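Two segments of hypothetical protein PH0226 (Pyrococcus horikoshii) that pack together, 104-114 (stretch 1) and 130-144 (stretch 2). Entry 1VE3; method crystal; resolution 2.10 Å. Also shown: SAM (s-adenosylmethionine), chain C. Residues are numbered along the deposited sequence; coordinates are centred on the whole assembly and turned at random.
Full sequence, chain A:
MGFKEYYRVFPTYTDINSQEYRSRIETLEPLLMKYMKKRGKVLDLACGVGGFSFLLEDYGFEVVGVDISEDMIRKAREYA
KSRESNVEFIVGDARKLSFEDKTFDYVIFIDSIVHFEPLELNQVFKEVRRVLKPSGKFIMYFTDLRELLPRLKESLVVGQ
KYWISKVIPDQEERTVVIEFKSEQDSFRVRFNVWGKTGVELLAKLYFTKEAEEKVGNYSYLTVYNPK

Stretch 1 (104-114) FDYVIFIDSIV
Stretch 2 (130-144) RVLKPSGKFIMYFTD

Strands 106-110 and 136-143 run parallel, their axes 8° apart and 4.7 Å at closest approach, in a register pairing Tyr106 with Lys137, Val107 with Phe138, Ile108 with Ile139, Phe109 with Met140 and Ile110 with Tyr141 (CA-CA 4.5-5.0 Å). Odd-numbered residues of stretch 1 carry the ladder: Val107 N donates to Lys137 O (3.1 Å), Ile139 N to Val107 O (2.9 Å), Phe109 N to Ile139 O (3.0 Å), Tyr141 N to Phe109 O (3.0 Å) and Asp111 N to Tyr141 O (3.0 Å). Lys137 N to Asp105 O (2.8 Å) opens this series.

Before it lies a separate parallel bridge, Phe104 with Leu132, held by Phe104 N to Val131 O and Lys133 N to Phe104 O, both 2.8 Å. The chain then turns through a type I turn, Lys133 to Gly136, while stretch 1 bends at Asp105 (-95/-27). At Gly136 an ideal CB would sit 3.0 Å from Asp105 O, a clash, so the absent side chain permits the close 4.2 Å approach of the Asp105 and Gly136 CA atoms. Asp105 (chi1 m) points its CB away, yet its end returns: OD1 lies 3.3 Å from Lys133 NZ, a salt bridge with a weak hydrogen bond. Lys133 spans the gap extended, chi1 m and chi2-chi4 all t.

Phe104, Val107, Phe109, Leu132, Phe138 and Met140 share one face. Phe104 (m, chi2 -85°) sets CD2 4.0 Å from Val131 CB. Leu132 (t, p) curls its end toward stretch 1, bringing CD1 into buried apolar contact with CG2 of Val107 (t), 3.4 Å away. Phe138 (t, chi2 -145°) likewise leans its ring inward, CE2 3.7 Å from Phe109 CB. Phe109 (t, chi2 50°) turns its ring edge to selenomethionine Met140, whose SE is 5.2 Å from the centroid and 85° off the normal. Met140 (p, t, chi3 -97°) carries CE to 3.3 Å from CG2 of Ile113 (p, t), whose CD1 packs 3.4 Å from CB of Phe142 (p).

On the other face, Lys137 (m, t, p, t) lays its aliphatic chain beside Tyr106 (m, chi2 94°), CD 3.9 Å from Tyr106 CE2. Ile139 (m, t) sets CD1 4.3 Å from Tyr106 CD2. Ile108 (p, t) leads its end away from stretch 2. Tyr141 (t, chi2 77°) has CD2 4.1 Å from CG2 of Ile110 (m, t).

Asp111 leaves the strand at phi/psi 39/53; its CB points sideways, but with chi1 m its end comes nearer, bringing OD1 to the Tyr141 ring edge (CE2, 3.1 Å). Ser112 (m) donates OG to Ile110 O (2.8 Å), which also accepts from SAM N (3.1 Å). A water accepts from Ser112 N (2.7 Å) and donates to Tyr141 O (3.2 Å), bridging the stretches.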

ATOM      1  N   PHE A 104      15.752 -21.265  14.336  1.00 40.27           N
ATOM      2  CA  PHE A 104      15.187 -19.917  14.395  1.00 38.68           C
ATOM      3  C   PHE A 104      14.543 -19.452  15.692  1.00 36.87           C
ATOM      4  O   PHE A 104      14.090 -20.252  16.508  1.00 37.20           O
ATOM      5  CB  PHE A 104      14.178 -19.758  13.252  1.00 37.84           C
ATOM      6  CG  PHE A 104      14.770 -19.999  11.894  1.00 37.17           C
ATOM      7  CD1 PHE A 104      15.428 -18.977  11.213  1.00 35.06           C
ATOM      8  CD2 PHE A 104      14.708 -21.264  11.312  1.00 37.08           C
ATOM      9  CE1 PHE A 104      16.021 -19.210   9.967  1.00 35.25           C
ATOM     10  CE2 PHE A 104      15.299 -21.510  10.065  1.00 37.28           C
ATOM     11  CZ  PHE A 104      15.956 -20.477   9.394  1.00 35.25           C
ATOM     12  N   ASP A 105      14.523 -18.134  15.865  1.00 36.60           N
ATOM     13  CA  ASP A 105      13.905 -17.498  17.025  1.00 37.36           C
ATOM     14  C   ASP A 105      12.484 -17.120  16.620  1.00 36.50           C
ATOM     15  O   ASP A 105      11.593 -17.011  17.461  1.00 37.68           O
ATOM     16  CB  ASP A 105      14.659 -16.227  17.415  1.00 37.41           C
ATOM     17  CG  ASP A 105      16.043 -16.508  17.955  1.00 41.16           C
ATOM     18  OD1 ASP A 105      16.147 -17.149  19.032  1.00 36.53           O
ATOM     19  OD2 ASP A 105      17.023 -16.083  17.295  1.00 42.29           O
ATOM     20  N   TYR A 106      12.299 -16.907  15.317  1.00 35.94           N
ATOM     21  CA  TYR A 106      11.003 -16.541  14.750  1.00 34.97           C
ATOM     22  C   TYR A 106      10.826 -17.148  13.370  1.00 33.41           C
ATOM     23  O   TYR A 106      11.785 -17.360  12.632  1.00 32.16           O
ATOM     24  CB  TYR A 106      10.854 -15.024  14.579  1.00 35.13           C
ATOM     25  CG  TYR A 106      10.919 -14.193  15.829  1.00 36.42           C
ATOM     26  CD1 TYR A 106      12.121 -13.635  16.251  1.00 38.03           C
ATOM     27  CD2 TYR A 106       9.769 -13.928  16.571  1.00 37.32           C
ATOM     28  CE1 TYR A 106      12.180 -12.830  17.380  1.00 38.90           C
ATOM     29  CE2 TYR A 106       9.814 -13.123  17.702  1.00 38.91           C
ATOM     30  CZ  TYR A 106      11.027 -12.575  18.101  1.00 40.84           C
ATOM     31  OH  TYR A 106      11.089 -11.771  19.219  1.00 42.31           O
ATOM     32  N   VAL A 107       9.572 -17.406  13.035  1.00 32.67           N
ATOM     33  CA  VAL A 107       9.189 -17.939  11.745  1.00 31.85           C
ATOM     34  C   VAL A 107       7.878 -17.242  11.440  1.00 31.43           C
ATOM     35  O   VAL A 107       6.909 -17.405  12.176  1.00 33.10           O
ATOM     36  CB  VAL A 107       8.944 -19.461  11.803  1.00 32.15           C
ATOM     37  CG1 VAL A 107       8.301 -19.931  10.514  1.00 30.18           C
ATOM     38  CG2 VAL A 107      10.260 -20.188  12.033  1.00 31.29           C
ATOM     39  N   ILE A 108       7.855 -16.435  10.383  1.00 31.96           N
ATOM     40  CA  ILE A 108       6.629 -15.738  10.007  1.00 31.14           C
ATOM     41  C   ILE A 108       6.061 -16.417   8.776  1.00 29.16           C
ATOM     42  O   ILE A 108       6.804 -16.866   7.896  1.00 28.34           O
ATOM     43  CB  ILE A 108       6.877 -14.234   9.737  1.00 31.35           C
ATOM     44  CG1 ILE A 108       7.805 -14.049   8.532  1.00 32.36           C
ATOM     45  CG2 ILE A 108       7.486 -13.598  10.975  1.00 32.62           C
ATOM     46  CD1 ILE A 108       8.053 -12.589   8.163  1.00 32.36           C
ATOM     47  N   PHE A 109       4.736 -16.489   8.730  1.00 29.40           N
ATOM     48  CA  PHE A 109       4.004 -17.170   7.665  1.00 29.30           C
ATOM     49  C   PHE A 109       2.781 -16.294   7.375  1.00 30.24           C
ATOM     50  O   PHE A 109       1.778 -16.321   8.107  1.00 28.35           O
ATOM     51  CB  PHE A 109       3.617 -18.560   8.201  1.00 29.13           C
ATOM     52  CG  PHE A 109       3.013 -19.481   7.187  1.00 27.89           C
ATOM     53  CD1 PHE A 109       3.623 -19.694   5.958  1.00 27.66           C
ATOM     54  CD2 PHE A 109       1.863 -20.199   7.498  1.00 29.37           C
ATOM     55  CE1 PHE A 109       3.099 -20.608   5.051  1.00 28.64           C
ATOM     56  CE2 PHE A 109       1.327 -21.121   6.598  1.00 27.69           C
ATOM     57  CZ  PHE A 109       1.949 -21.326   5.373  1.00 30.08           C
ATOM     58  N   ILE A 110       2.872 -15.517   6.299  1.00 29.51           N
ATOM     59  CA  ILE A 110       1.820 -14.573   5.950  1.00 30.74           C
ATOM     60  C   ILE A 110       1.054 -14.815   4.647  1.00 30.38           C
ATOM     61  O   ILE A 110       1.647 -15.095   3.614  1.00 30.68           O
ATOM     62  CB  ILE A 110       2.419 -13.137   5.918  1.00 29.05           C
ATOM     63  CG1 ILE A 110       2.990 -12.797   7.303  1.00 30.97           C
ATOM     64  CG2 ILE A 110       1.364 -12.130   5.483  1.00 28.52           C
ATOM     65  CD1 ILE A 110       3.668 -11.439   7.390  1.00 36.18           C
ATOM     66  N   ASP A 111      -0.271 -14.687   4.715  1.00 32.12           N
ATOM     67  CA  ASP A 111      -1.149 -14.850   3.551  1.00 31.92           C
ATOM     68  C   ASP A 111      -0.739 -15.986   2.617  1.00 31.00           C
ATOM     69  O   ASP A 111      -0.609 -15.762   1.417  1.00 29.72           O
ATOM     70  CB  ASP A 111      -1.177 -13.556   2.718  1.00 34.94           C
ATOM     71  CG  ASP A 111      -1.918 -12.414   3.396  1.00 39.31           C
ATOM     72  OD1 ASP A 111      -3.069 -12.626   3.834  1.00 42.64           O
ATOM     73  OD2 ASP A 111      -1.357 -11.289   3.468  1.00 40.19           O
ATOM     74  N   SER A 112      -0.554 -17.198   3.127  1.00 28.38           N
ATOM     75  CA  SER A 112      -0.131 -18.282   2.241  1.00 28.98           C
ATOM     76  C   SER A 112      -0.871 -19.608   2.327  1.00 27.85           C
ATOM     77  O   SER A 112      -0.644 -20.481   1.491  1.00 28.09           O
ATOM     78  CB  SER A 112       1.365 -18.565   2.434  1.00 28.61           C
ATOM     79  OG  SER A 112       2.144 -17.416   2.169  1.00 30.20           O
ATOM     80  N   ILE A 113      -1.751 -19.767   3.313  1.00 27.35           N
ATOM     81  CA  ILE A 113      -2.453 -21.027   3.483  1.00 26.93           C
ATOM     82  C   ILE A 113      -3.313 -21.503   2.316  1.00 27.96           C
ATOM     83  O   ILE A 113      -3.560 -22.706   2.206  1.00 26.44           O
ATOM     84  CB  ILE A 113      -3.322 -21.038   4.766  1.00 29.93           C
ATOM     85  CG1 ILE A 113      -4.353 -19.914   4.720  1.00 30.20           C
ATOM     86  CG2 ILE A 113      -2.433 -20.928   5.998  1.00 27.98           C
ATOM     87  CD1 ILE A 113      -5.347 -19.972   5.878  1.00 36.69           C
ATOM     88  N   VAL A 114      -3.766 -20.597   1.445  1.00 26.32           N
ATOM     89  CA  VAL A 114      -4.588 -21.032   0.312  1.00 27.03           C
ATOM     90  C   VAL A 114      -3.829 -22.026  -0.545  1.00 25.98           C
ATOM     91  O   VAL A 114      -4.423 -22.752  -1.331  1.00 26.79           O
ATOM     92  CB  VAL A 114      -5.057 -19.848  -0.607  1.00 27.05           C
ATOM     93  CG1 VAL A 114      -5.973 -18.916   0.170  1.00 28.97           C
ATOM     94  CG2 VAL A 114      -3.859 -19.082  -1.172  1.00 26.64           C
ATOM     95  N   ARG A 130       9.872 -27.831  14.333  1.00 36.69           N
ATOM     96  CA  ARG A 130      11.207 -28.419  14.345  1.00 36.98           C
ATOM     97  C   ARG A 130      12.366 -27.434  14.213  1.00 38.16           C
ATOM     98  O   ARG A 130      13.336 -27.515  14.969  1.00 36.79           O
ATOM     99  CB  ARG A 130      11.326 -29.477  13.242  1.00 38.84           C
ATOM    100  CG  ARG A 130      12.698 -30.135  13.172  1.00 39.43           C
ATOM    101  CD  ARG A 130      12.769 -31.200  12.091  1.00 41.23           C
ATOM    102  NE  ARG A 130      12.886 -30.640  10.746  1.00 40.14           N
ATOM    103  CZ  ARG A 130      13.895 -29.879  10.337  1.00 37.46           C
ATOM    104  NH1 ARG A 130      14.882 -29.580  11.169  1.00 37.75           N
ATOM    105  NH2 ARG A 130      13.920 -29.418   9.095  1.00 35.42           N
ATOM    106  N   VAL A 131      12.273 -26.516  13.251  1.00 37.41           N
ATOM    107  CA  VAL A 131      13.334 -25.533  13.012  1.00 37.68           C
ATOM    108  C   VAL A 131      13.269 -24.346  13.977  1.00 37.50           C
ATOM    109  O   VAL A 131      14.149 -23.486  13.992  1.00 37.97           O
ATOM    110  CB  VAL A 131      13.267 -25.001  11.569  1.00 36.60           C
ATOM    111  CG1 VAL A 131      13.368 -26.157  10.587  1.00 34.82           C
ATOM    112  CG2 VAL A 131      11.962 -24.231  11.359  1.00 36.79           C
ATOM    113  N   LEU A 132      12.227 -24.312  14.792  1.00 38.38           N
ATOM    114  CA  LEU A 132      12.055 -23.232  15.750  1.00 39.61           C
ATOM    115  C   LEU A 132      12.697 -23.592  17.092  1.00 41.87           C
ATOM    116  O   LEU A 132      12.595 -24.733  17.555  1.00 42.43           O
ATOM    117  CB  LEU A 132      10.560 -22.979  15.941  1.00 39.69           C
ATOM    118  CG  LEU A 132      10.066 -21.610  16.387  1.00 41.15           C
ATOM    119  CD1 LEU A 132      10.579 -20.540  15.445  1.00 39.09           C
ATOM    120  CD2 LEU A 132       8.547 -21.619  16.408  1.00 41.04           C
ATOM    121  N   LYS A 133      13.374 -22.628  17.711  1.00 40.39           N
ATOM    122  CA  LYS A 133      13.977 -22.868  19.012  1.00 40.12           C
ATOM    123  C   LYS A 133      12.829 -22.965  20.010  1.00 41.01           C
ATOM    124  O   LYS A 133      11.823 -22.273  19.870  1.00 39.32           O
ATOM    125  CB  LYS A 133      14.883 -21.706  19.418  1.00 39.04           C
ATOM    126  CG  LYS A 133      16.151 -21.539  18.595  1.00 40.27           C
ATOM    127  CD  LYS A 133      16.992 -20.396  19.161  1.00 40.54           C
ATOM    128  CE  LYS A 133      18.208 -20.119  18.300  1.00 42.85           C
ATOM    129  NZ  LYS A 133      18.912 -18.880  18.739  1.00 45.49           N
ATOM    130  N   PRO A 134      12.963 -23.823  21.034  1.00 41.72           N
ATOM    131  CA  PRO A 134      11.876 -23.937  22.013  1.00 41.02           C
ATOM    132  C   PRO A 134      11.439 -22.576  22.568  1.00 39.88           C
ATOM    133  O   PRO A 134      10.286 -22.392  22.950  1.00 38.17           O
ATOM    134  CB  PRO A 134      12.462 -24.868  23.085  1.00 41.63           C
ATOM    135  CG  PRO A 134      13.968 -24.702  22.924  1.00 43.09           C
ATOM    136  CD  PRO A 134      14.127 -24.639  21.427  1.00 41.74           C
ATOM    137  N   SER A 135      12.355 -21.615  22.593  1.00 40.94           N
ATOM    138  CA  SER A 135      12.026 -20.280  23.100  1.00 41.42           C
ATOM    139  C   SER A 135      11.551 -19.365  21.973  1.00 41.15           C
ATOM    140  O   SER A 135      11.242 -18.194  22.204  1.00 39.73           O
ATOM    141  CB  SER A 135      13.251 -19.654  23.765  1.00 41.51           C
ATOM    142  OG  SER A 135      14.316 -19.552  22.838  1.00 42.84           O
ATOM    143  N   GLY A 136      11.496 -19.914  20.760  1.00 40.84           N
ATOM    144  CA  GLY A 136      11.090 -19.143  19.597  1.00 38.98           C
ATOM    145  C   GLY A 136       9.601 -18.909  19.453  1.00 38.35           C
ATOM    146  O   GLY A 136       8.808 -19.376  20.271  1.00 37.80           O
ATOM    147  N   LYS A 137       9.222 -18.178  18.407  1.00 36.42           N
ATOM    148  CA  LYS A 137       7.818 -17.882  18.163  1.00 35.48           C
ATOM    149  C   LYS A 137       7.398 -18.051  16.705  1.00 33.87           C
ATOM    150  O   LYS A 137       8.098 -17.625  15.794  1.00 32.89           O
ATOM    151  CB  LYS A 137       7.503 -16.461  18.646  1.00 34.65           C
ATOM    152  CG  LYS A 137       7.612 -16.336  20.158  1.00 37.31           C
ATOM    153  CD  LYS A 137       7.934 -14.936  20.629  1.00 36.96           C
ATOM    154  CE  LYS A 137       6.692 -14.096  20.823  1.00 40.12           C
ATOM    155  NZ  LYS A 137       7.028 -12.810  21.497  1.00 34.09           N
ATOM    156  N   PHE A 138       6.258 -18.706  16.507  1.00 33.17           N
ATOM    157  CA  PHE A 138       5.688 -18.924  15.182  1.00 32.20           C
ATOM    158  C   PHE A 138       4.593 -17.874  15.049  1.00 30.69           C
ATOM    159  O   PHE A 138       3.651 -17.869  15.829  1.00 31.74           O
ATOM    160  CB  PHE A 138       5.055 -20.318  15.091  1.00 32.34           C
ATOM    161  CG  PHE A 138       4.365 -20.601  13.772  1.00 29.83           C
ATOM    162  CD1 PHE A 138       3.210 -21.377  13.736  1.00 29.51           C
ATOM    163  CD2 PHE A 138       4.882 -20.118  12.572  1.00 27.40           C
ATOM    164  CE1 PHE A 138       2.576 -21.668  12.520  1.00 30.15           C
ATOM    165  CE2 PHE A 138       4.260 -20.403  11.357  1.00 27.01           C
ATOM    166  CZ  PHE A 138       3.105 -21.179  11.330  1.00 28.29           C
ATOM    167  N   ILE A 139       4.715 -16.985  14.070  1.00 29.53           N
ATOM    168  CA  ILE A 139       3.715 -15.941  13.879  1.00 29.88           C
ATOM    169  C   ILE A 139       3.086 -16.011  12.492  1.00 29.56           C
ATOM    170  O   ILE A 139       3.764 -15.768  11.490  1.00 27.97           O
ATOM    171  CB  ILE A 139       4.344 -14.542  14.070  1.00 30.21           C
ATOM    172  CG1 ILE A 139       4.843 -14.396  15.508  1.00 30.42           C
ATOM    173  CG2 ILE A 139       3.326 -13.456  13.732  1.00 31.19           C
ATOM    174  CD1 ILE A 139       5.597 -13.107  15.769  1.00 32.75           C
HETATM  175  N   MSE A 140       1.798 -16.341  12.424  1.00 30.34           N
HETATM  176  CA  MSE A 140       1.145 -16.412  11.126  1.00 31.42           C
HETATM  177  C   MSE A 140      -0.094 -15.527  11.001  1.00 30.47           C
HETATM  178  O   MSE A 140      -0.780 -15.220  11.977  1.00 28.54           O
HETATM  179  CB  MSE A 140       0.825 -17.878  10.741  1.00 34.61           C
HETATM  180  CG  MSE A 140      -0.478 -18.495  11.240  1.00 40.73           C
HETATM  181 SE   MSE A 140      -0.907 -20.197  10.289  1.00 45.06          SE
HETATM  182  CE  MSE A 140      -2.105 -19.495   8.967  1.00 44.54           C
ATOM    183  N   TYR A 141      -0.341 -15.084   9.777  1.00 30.93           N
ATOM    184  CA  TYR A 141      -1.482 -14.241   9.479  1.00 31.74           C
ATOM    185  C   TYR A 141      -2.231 -14.940   8.366  1.00 32.24           C
ATOM    186  O   TYR A 141      -1.639 -15.324   7.354  1.00 31.43           O
ATOM    187  CB  TYR A 141      -1.029 -12.858   9.009  1.00 31.62           C
ATOM    188  CG  TYR A 141      -2.164 -12.018   8.467  1.00 31.38           C
ATOM    189  CD1 TYR A 141      -3.069 -11.387   9.323  1.00 31.73           C
ATOM    190  CD2 TYR A 141      -2.345 -11.873   7.096  1.00 32.12           C
ATOM    191  CE1 TYR A 141      -4.127 -10.632   8.814  1.00 35.09           C
ATOM    192  CE2 TYR A 141      -3.395 -11.123   6.580  1.00 34.01           C
ATOM    193  CZ  TYR A 141      -4.280 -10.507   7.438  1.00 33.68           C
ATOM    194  OH  TYR A 141      -5.328  -9.781   6.910  1.00 36.92           O
ATOM    195  N   PHE A 142      -3.527 -15.131   8.559  1.00 34.52           N
ATOM    196  CA  PHE A 142      -4.324 -15.802   7.548  1.00 36.88           C
ATOM    197  C   PHE A 142      -5.731 -15.255   7.544  1.00 38.24           C
ATOM    198  O   PHE A 142      -6.155 -14.563   8.475  1.00 38.61           O
ATOM    199  CB  PHE A 142      -4.366 -17.322   7.790  1.00 37.42           C
ATOM    200  CG  PHE A 142      -5.092 -17.724   9.049  1.00 40.60           C
ATOM    201  CD1 PHE A 142      -4.491 -17.576  10.299  1.00 42.04           C
ATOM    202  CD2 PHE A 142      -6.387 -18.226   8.986  1.00 38.94           C
ATOM    203  CE1 PHE A 142      -5.173 -17.920  11.470  1.00 42.77           C
ATOM    204  CE2 PHE A 142      -7.075 -18.570  10.148  1.00 42.33           C
ATOM    205  CZ  PHE A 142      -6.468 -18.416  11.393  1.00 42.30           C
ATOM    206  N   THR A 143      -6.456 -15.578   6.486  1.00 36.09           N
ATOM    207  CA  THR A 143      -7.821 -15.123   6.346  1.00 36.14           C
ATOM    208  C   THR A 143      -8.749 -16.324   6.417  1.00 36.24           C
ATOM    209  O   THR A 143      -8.494 -17.351   5.790  1.00 34.87           O
ATOM    210  CB  THR A 143      -8.005 -14.385   5.001  1.00 33.71           C
ATOM    211  OG1 THR A 143      -7.151 -13.236   4.987  1.00 36.70           O
ATOM    212  CG2 THR A 143      -9.451 -13.940   4.807  1.00 33.27           C
ATOM    213  N   ASP A 144      -9.810 -16.198   7.207  1.00 36.09           N
ATOM    214  CA  ASP A 144     -10.783 -17.267   7.328  1.00 37.52           C
ATOM    215  C   ASP A 144     -11.589 -17.204   6.033  1.00 37.79           C
ATOM    216  O   ASP A 144     -12.636 -16.551   5.961  1.00 35.73           O
ATOM    217  CB  ASP A 144     -11.692 -17.030   8.535  1.00 37.87           C
ATOM    218  CG  ASP A 144     -12.645 -18.190   8.789  1.00 39.57           C
ATOM    219  OD1 ASP A 144     -13.226 -18.708   7.813  1.00 39.28           O
ATOM    220  OD2 ASP A 144     -12.823 -18.576   9.966  1.00 39.22           O
TER
HETATM  221  N   SAM C 302       4.461 -14.201   2.583  1.00 30.04           N
HETATM  222  CA  SAM C 302       4.192 -13.595   1.247  1.00 31.39           C
HETATM  223  C   SAM C 302       3.725 -12.153   1.427  1.00 32.52           C
HETATM  224  O   SAM C 302       4.119 -11.303   0.619  1.00 33.99           O
HETATM  225  OXT SAM C 302       2.948 -11.950   2.412  1.00 30.23           O
HETATM  226  CB  SAM C 302       3.108 -14.388   0.590  1.00 31.94           C
HETATM  227  CG  SAM C 302       3.121 -14.309  -0.855  1.00 30.17           C
HETATM  228  SD  SAM C 302       1.793 -15.270  -1.685  1.00 30.17           S
HETATM  229  CE  SAM C 302       0.340 -14.612  -1.157  1.00 27.33           C
HETATM  230  C5' SAM C 302       2.052 -16.969  -1.154  1.00 25.73           C
HETATM  231  C4' SAM C 302       3.474 -17.649  -1.507  1.00 23.98           C
HETATM  232  O4' SAM C 302       3.497 -19.022  -0.984  1.00 23.29           O
HETATM  233  C3' SAM C 302       3.697 -17.860  -2.997  1.00 23.85           C
HETATM  234  O3' SAM C 302       4.827 -16.869  -3.175  1.00 27.01           O
HETATM  235  C2' SAM C 302       4.288 -19.203  -3.253  1.00 24.95           C
HETATM  236  O2' SAM C 302       5.336 -19.442  -4.141  1.00 26.57           O
HETATM  237  C1' SAM C 302       4.465 -19.688  -1.766  1.00 22.86           C
HETATM  238  N9  SAM C 302       4.342 -21.144  -1.627  1.00 25.14           N
HETATM  239  C8  SAM C 302       3.360 -22.048  -2.031  1.00 25.82           C
HETATM  240  N7  SAM C 302       3.621 -23.292  -1.711  1.00 24.82           N
HETATM  241  C5  SAM C 302       4.819 -23.229  -1.070  1.00 26.80           C
HETATM  242  C6  SAM C 302       5.697 -24.223  -0.452  1.00 25.10           C
HETATM  243  N6  SAM C 302       5.398 -25.533  -0.427  1.00 24.75           N
HETATM  244  N1  SAM C 302       6.907 -23.805   0.144  1.00 26.53           N
HETATM  245  C2  SAM C 302       7.248 -22.476   0.138  1.00 25.85           C
HETATM  246  N3  SAM C 302       6.505 -21.474  -0.409  1.00 25.42           N
HETATM  247  C4  SAM C 302       5.293 -21.905  -1.003  1.00 24.20           C
HETATM  248  O   HOH W   1      -0.379 -17.823   5.759  1.00 31.01           O